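PDB 6E5F: lipid binding protein LpqN from Mycobacterium tuberculosis, which supports cell envelope biogenesis and may act as a membrane fusion protein that connects MmpL transporters with periplasmic proteins. Local coordinates for residues D117-I121 with L201-L206; E144-L148 with T182-K186. Numbering follows the deposited sequence.

Interaction 1 (D117-I121 with L201-L206); sequences DPPTI and LNADAL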
loop_
_atom_site.group_PDB
_atom_site.type_symbol
_atom_site.label_atom_id
_atom_site.label_comp_id
_atom_site.label_asym_id
_atom_site.label_seq_id
_atom_site.Cartn_x
_atom_site.Cartn_y
_atom_site.Cartn_z
ATOM N N ASP A 117 8.135 -17.227 5.428
ATOM C CA ASP A 117 7.059 -16.600 4.663
ATOM C C ASP A 117 6.054 -15.987 5.634
ATOM O O ASP A 117 4.890 -16.415 5.696
ATOM C CB ASP A 117 6.394 -17.627 3.747
ATOM C CG ASP A 117 5.527 -16.986 2.683
ATOM O OD1 ASP A 117 5.443 -15.742 2.651
ATOM O OD2 ASP A 117 4.941 -17.736 1.873
ATOM N N PRO A 118 6.463 -14.984 6.401
ATOM C CA PRO A 118 5.582 -14.415 7.424
ATOM C C PRO A 118 4.634 -13.391 6.827
ATOM O O PRO A 118 4.951 -12.754 5.811
ATOM C CB PRO A 118 6.571 -13.735 8.380
ATOM C CG PRO A 118 7.685 -13.295 7.481
ATOM C CD PRO A 118 7.811 -14.383 6.433
ATOM N N PRO A 119 3.465 -13.188 7.436
ATOM C CA PRO A 119 2.611 -12.071 7.018
ATOM C C PRO A 119 3.349 -10.750 7.172
ATOM O O PRO A 119 4.043 -10.517 8.164
ATOM C CB PRO A 119 1.418 -12.154 7.977
ATOM C CG PRO A 119 1.404 -13.562 8.452
ATOM C CD PRO A 119 2.839 -13.996 8.498
ATOM N N THR A 120 3.186 -9.881 6.177
ATOM C CA THR A 120 3.856 -8.591 6.174
ATOM C C THR A 120 2.936 -7.526 5.601
ATOM O O THR A 120 2.082 -7.801 4.751
ATOM C CB THR A 120 5.133 -8.610 5.318
ATOM O OG1 THR A 120 4.786 -8.869 3.951
ATOM C CG2 THR A 120 6.102 -9.664 5.812
ATOM N N ILE A 121 3.127 -6.297 6.073
ATOM C CA ILE A 121 2.528 -5.112 5.474
ATOM C C ILE A 121 3.663 -4.119 5.248
ATOM O O ILE A 121 4.302 -3.668 6.207
ATOM C CB ILE A 121 1.414 -4.512 6.344
ATOM C CG1 ILE A 121 0.329 -5.569 6.594
ATOM C CG2 ILE A 121 0.825 -3.271 5.672
ATOM C CD1 ILE A 121 -0.803 -5.114 7.495
ATOM N N LEU A 201 0.186 0.839 0.981
ATOM C CA LEU A 201 0.400 -0.195 1.983
ATOM C C LEU A 201 0.053 -1.530 1.334
ATOM O O LEU A 201 -1.092 -1.740 0.916
ATOM C CB LEU A 201 -0.456 0.061 3.221
ATOM C CG LEU A 201 -0.266 1.431 3.890
ATOM C CD1 LEU A 201 -1.248 1.596 5.043
ATOM C CD2 LEU A 201 1.161 1.624 4.374
ATOM N N ASN A 202 1.046 -2.391 1.216
ATOM C CA ASN A 202 0.926 -3.661 0.499
ATOM C C ASN A 202 0.959 -4.787 1.523
ATOM O O ASN A 202 2.003 -5.042 2.131
ATOM C CB ASN A 202 2.088 -3.810 -0.482
ATOM C CG ASN A 202 2.045 -2.797 -1.610
ATOM O OD1 ASN A 202 0.981 -2.341 -2.004
ATOM N ND2 ASN A 202 3.208 -2.445 -2.140
ATOM N N ALA A 203 -0.172 -5.464 1.701
ATOM C CA ALA A 203 -0.269 -6.580 2.636
ATOM C C ALA A 203 -0.200 -7.901 1.880
ATOM O O ALA A 203 -0.776 -8.033 0.798
ATOM C CB ALA A 203 -1.585 -6.501 3.411
ATOM N N ASP A 204 0.517 -8.867 2.449
ATOM C CA ASP A 204 0.629 -10.180 1.828
ATOM C C ASP A 204 0.808 -11.240 2.901
ATOM O O ASP A 204 1.577 -11.061 3.846
ATOM C CB ASP A 204 1.814 -10.208 0.858
ATOM C CG ASP A 204 2.204 -11.617 0.451
ATOM O OD1 ASP A 204 1.493 -12.224 -0.374
ATOM O OD2 ASP A 204 3.228 -12.121 0.961
ATOM N N ALA A 205 0.087 -12.347 2.748
ATOM C CA ALA A 205 0.246 -13.485 3.645
ATOM C C ALA A 205 -0.272 -14.732 2.950
ATOM O O ALA A 205 -1.043 -14.659 1.991
ATOM C CB ALA A 205 -0.506 -13.269 4.963
ATOM N N LEU A 206 0.173 -15.882 3.445
ATOM C CA LEU A 206 -0.434 -17.135 3.020
ATOM C C LEU A 206 -1.909 -17.143 3.400
ATOM O O LEU A 206 -2.320 -16.546 4.398
ATOM C CB LEU A 206 0.281 -18.312 3.678
ATOM C CG LEU A 206 1.712 -18.565 3.191
ATOM C CD1 LEU A 206 2.464 -19.453 4.166
ATOM C CD2 LEU A 206 1.703 -19.186 1.798
HETATM O O HOH W 1 2.078 -15.807 5.497
HETATM O O HOH W 2 4.734 -11.389 2.815
HETATM O O HOH W 3 3.805 -7.081 1.940
#

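Interaction 2 (E144-L148 with T182-K186); sequences ELKNL and TVAQK. With L6T (alpha-D-glucopyranosyl 6-O-dodecyl-alpha-D-glucopyranoside), chain B.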
loop_
_atom_site.group_PDB
_atom_site.type_symbol
_atom_site.label_atom_id
_atom_site.label_comp_id
_atom_site.label_asym_id
_atom_site.label_seq_id
_atom_site.Cartn_x
_atom_site.Cartn_y
_atom_site.Cartn_z
ATOM N N GLU A 144 -3.149 -2.520 -10.351
ATOM C CA GLU A 144 -1.976 -3.340 -10.065
ATOM C C GLU A 144 -2.370 -4.718 -9.541
ATOM O O GLU A 144 -1.929 -5.743 -10.075
ATOM C CB GLU A 144 -1.065 -2.618 -9.068
ATOM C CG GLU A 144 0.204 -3.387 -8.728
ATOM C CD GLU A 144 1.088 -2.661 -7.733
ATOM O OE1 GLU A 144 2.129 -3.229 -7.338
ATOM O OE2 GLU A 144 0.744 -1.527 -7.345
ATOM N N LEU A 145 -3.177 -4.764 -8.478
ATOM C CA LEU A 145 -3.581 -6.056 -7.928
ATOM C C LEU A 145 -4.370 -6.862 -8.946
ATOM O O LEU A 145 -4.209 -8.082 -9.041
ATOM C CB LEU A 145 -4.401 -5.872 -6.653
ATOM C CG LEU A 145 -3.751 -5.263 -5.407
ATOM C CD1 LEU A 145 -4.334 -5.902 -4.149
ATOM C CD2 LEU A 145 -2.237 -5.369 -5.412
ATOM N N LYS A 146 -5.238 -6.201 -9.714
ATOM C CA LYS A 146 -6.050 -6.923 -10.685
ATOM C C LYS A 146 -5.206 -7.580 -11.770
ATOM O O LYS A 146 -5.690 -8.498 -12.442
ATOM C CB LYS A 146 -7.096 -5.989 -11.295
ATOM C CG LYS A 146 -8.192 -5.588 -10.319
ATOM C CD LYS A 146 -9.116 -4.529 -10.904
ATOM C CE LYS A 146 -9.943 -5.066 -12.059
ATOM N NZ LYS A 146 -10.766 -3.998 -12.695
ATOM N N ASN A 147 -3.957 -7.147 -11.947
ATOM C CA ASN A 147 -3.050 -7.745 -12.915
ATOM C C ASN A 147 -2.244 -8.904 -12.340
ATOM O O ASN A 147 -1.488 -9.543 -13.082
ATOM C CB ASN A 147 -2.082 -6.691 -13.467
ATOM C CG ASN A 147 -2.765 -5.684 -14.374
ATOM O OD1 ASN A 147 -3.847 -5.936 -14.902
ATOM N ND2 ASN A 147 -2.123 -4.534 -14.567
ATOM N N LEU A 148 -2.374 -9.188 -11.045
ATOM C CA LEU A 148 -1.647 -10.298 -10.448
ATOM C C LEU A 148 -2.126 -11.619 -11.050
ATOM O O LEU A 148 -3.306 -11.763 -11.387
ATOM C CB LEU A 148 -1.882 -10.320 -8.940
ATOM C CG LEU A 148 -0.718 -10.109 -7.965
ATOM C CD1 LEU A 148 0.470 -9.384 -8.577
ATOM C CD2 LEU A 148 -1.221 -9.348 -6.750
ATOM N N THR A 182 -3.239 -14.269 0.309
ATOM C CA THR A 182 -4.084 -13.094 0.475
ATOM C C THR A 182 -3.234 -11.849 0.261
ATOM O O THR A 182 -2.147 -11.720 0.835
ATOM C CB THR A 182 -4.702 -13.082 1.870
ATOM O OG1 THR A 182 -5.575 -14.216 2.004
ATOM C CG2 THR A 182 -5.492 -11.811 2.106
ATOM N N VAL A 183 -3.721 -10.949 -0.583
ATOM C CA VAL A 183 -3.014 -9.719 -0.909
ATOM C C VAL A 183 -4.001 -8.568 -0.836
ATOM O O VAL A 183 -5.184 -8.711 -1.148
ATOM C CB VAL A 183 -2.360 -9.801 -2.306
ATOM C CG1 VAL A 183 -3.422 -9.897 -3.402
ATOM C CG2 VAL A 183 -1.455 -8.610 -2.531
ATOM N N ALA A 184 -3.503 -7.411 -0.423
ATOM C CA ALA A 184 -4.344 -6.234 -0.406
ATOM C C ALA A 184 -3.450 -5.017 -0.506
ATOM O O ALA A 184 -2.266 -5.054 -0.152
ATOM C CB ALA A 184 -5.179 -6.148 0.864
ATOM N N GLN A 185 -4.040 -3.937 -0.991
ATOM C CA GLN A 185 -3.298 -2.703 -1.167
ATOM C C GLN A 185 -4.202 -1.532 -0.845
ATOM O O GLN A 185 -5.290 -1.405 -1.413
ATOM C CB GLN A 185 -2.782 -2.588 -2.596
ATOM C CG GLN A 185 -1.931 -1.358 -2.846
ATOM C CD GLN A 185 -1.485 -1.281 -4.275
ATOM O OE1 GLN A 185 -2.292 -1.045 -5.172
ATOM N NE2 GLN A 185 -0.191 -1.478 -4.504
ATOM N N LYS A 186 -3.746 -0.683 0.073
ATOM C CA LYS A 186 -4.403 0.585 0.350
ATOM C C LYS A 186 -3.540 1.693 -0.233
ATOM O O LYS A 186 -2.344 1.773 0.066
ATOM C CB LYS A 186 -4.607 0.803 1.852
ATOM C CG LYS A 186 -5.521 1.989 2.162
ATOM C CD LYS A 186 -6.020 1.979 3.603
ATOM C CE LYS A 186 -7.222 2.904 3.776
ATOM N NZ LYS A 186 -7.888 2.755 5.105
HETATM C C1 L6T B . -11.987 -13.310 -2.970
HETATM C C2 L6T B . -11.001 -14.465 -2.939
HETATM C C3 L6T B . -10.962 -15.059 -1.549
HETATM C C4 L6T B . -10.586 -13.968 -0.565
HETATM C C5 L6T B . -11.636 -12.863 -0.650
HETATM C C6 L6T B . -11.356 -11.757 0.409
HETATM C CAA L6T B . -14.252 -12.752 -3.009
HETATM C CAO L6T B . -14.687 -13.767 -5.124
HETATM C CAP L6T B . -14.659 -13.517 -6.634
HETATM C CAR L6T B . -16.093 -14.152 -4.692
HETATM C CAT L6T B . -16.090 -14.398 -3.196
HETATM C CAV L6T B . -15.637 -13.127 -2.509
HETATM C CAX L6T B . -9.704 -10.143 0.771
HETATM C CAY L6T B . -9.200 -10.172 2.244
HETATM C CAZ L6T B . -8.261 -8.968 2.265
HETATM C CBA L6T B . -8.042 -8.602 3.733
HETATM C CBB L6T B . -6.640 -7.985 3.644
HETATM C CBC L6T B . -6.593 -6.828 4.600
HETATM C CBD L6T B . -5.208 -6.121 4.401
HETATM C CBE L6T B . -5.400 -4.710 4.897
HETATM C CBF L6T B . -5.358 -3.648 3.739
HETATM C CBG L6T B . -3.896 -3.389 3.319
HETATM C CBH L6T B . -3.071 -2.901 4.493
HETATM C CBI L6T B . -3.772 -1.849 5.361
HETATM O O1 L6T B . -13.311 -13.789 -2.685
HETATM O O2 L6T B . -11.414 -15.471 -3.871
HETATM O O3 L6T B . -9.998 -16.119 -1.502
HETATM O O4 L6T B . -10.555 -14.521 0.749
HETATM O O5 L6T B . -11.621 -12.311 -1.987
HETATM O O6 L6T B . -9.998 -11.451 0.264
HETATM O OAN L6T B . -14.281 -12.565 -4.440
HETATM O OAQ L6T B . -15.476 -12.388 -6.949
HETATM O OAS L6T B . -16.504 -15.346 -5.374
HETATM O OAU L6T B . -17.409 -14.745 -2.754
HETATM O OAW L6T B . -15.598 -13.333 -1.091
HETATM O O HOH W 4 -1.317 0.279 -7.494
HETATM O O HOH W 5 -3.944 -2.476 -6.906
#

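Interaction 1 (D117-I121 with L201-L206)
T120 and D204 form an antiparallel hydrogen-bonded pair: T120 N donates to D204 O at 3.1 Å, and D204 N donates to T120 O at 3.0 Å, both nearly straight. Neither P118 nor P119 can donate a backbone hydrogen bond. Beyond the T120-D204 pair, water 1 bridges the two chains, accepting from L206 N (2.8 Å) and donating to D117 O (2.9 Å). Two further waters meet the threonine hydroxyl. Water 2 lies 2.8 Å from T120 OG1 and 2.5 Å from D204 OD2. Water 3 lies 2.9 Å from T120 OG1 and 2.7 Å from N202 O; the small hydroxyl of threonine suits this hydrated face. D117 OD1 and D204 OD2 come within 4.6 Å, a repulsion relieved because R181 forms salt bridges with both carboxylates. CA-H...O contacts join I121 CA to N202 O and A203 CA to T120 O, each at 3.4 Å. On the other face the side chains are apolar. I121 CG1 rests 3.8 Å from A203 CB, and P119 CB lies 3.7 Å from A205 CB. Helix 210-223 packs on this face, touching I121 and A205. A203 belongs to the ligand pocket, its methyl about 4 Å from the bound lauryl trehaloside, and a group this small probably leaves room for the ligand. This strand pair thus has a hydrated, charged side at T120 and D204 and an apolar side at I121, A203 and A205, where A203 touches the lipid.

Interaction 2 (E144-L148 with T182-K186)
E144 and Q185 reach for each other with extended side chains: both are t at chi1 and chi2, and Q185 NE2 donates to E144 OE2 at 3.0 Å in a nearly linear hydrogen bond. The same NE2 also binds N202 OD1. The two-ended amide suits this place, since Q185 OE1 accepts from water 5 (2.8 Å), which in turn accepts a hydrogen bond from L145 N (2.9 Å). Water 4 lies 2.8 Å from Q185 OE1 and 2.7 Å from E144 OE2. Beside this polar link, L145 has chi1 m but chi2 between wells, a setting that lays CD1 against the strand backbone, 3.8 Å from A184 CA. L148, with both chi angles between the usual wells, brings CD2 to 4.0 Å from V183 CG1. Strand alternation sends A184 the other way, where its CB lies 3.5 Å from CBD of the lipid's dodecyl chain. Helix 143-146 therefore sits on the sheet face opposite the ligand. L145 touches L170, and L148, in the loop after the helix, touches Y174, both of strand 165-176, while E144 touches Q200 of strand 195-206.

Overall arrangement
The centres of the two interactions are 11 Å apart in one antiparallel sheet, where strands 120-130, 195-206 and 179-192 lie side by side. Strand 195-206 directly follows 179-192 in the chain and joins the contacts: A205 O lies 2.8 Å from T182 N and A203 N 2.8 Å from A184 O, both probable hydrogen bonds. Along the sequence, interaction 2 is nested within the loop that interaction 1 closes. Across the strands, T182, A184 and A203 contribute to the pocket that holds the alkylated trehalose. Helix 210-223, whose M214 and A217 also belong to the pocket, packs on this side, so the dodecyl chain lies on that sheet face while helix 143-146 packs on the opposite one.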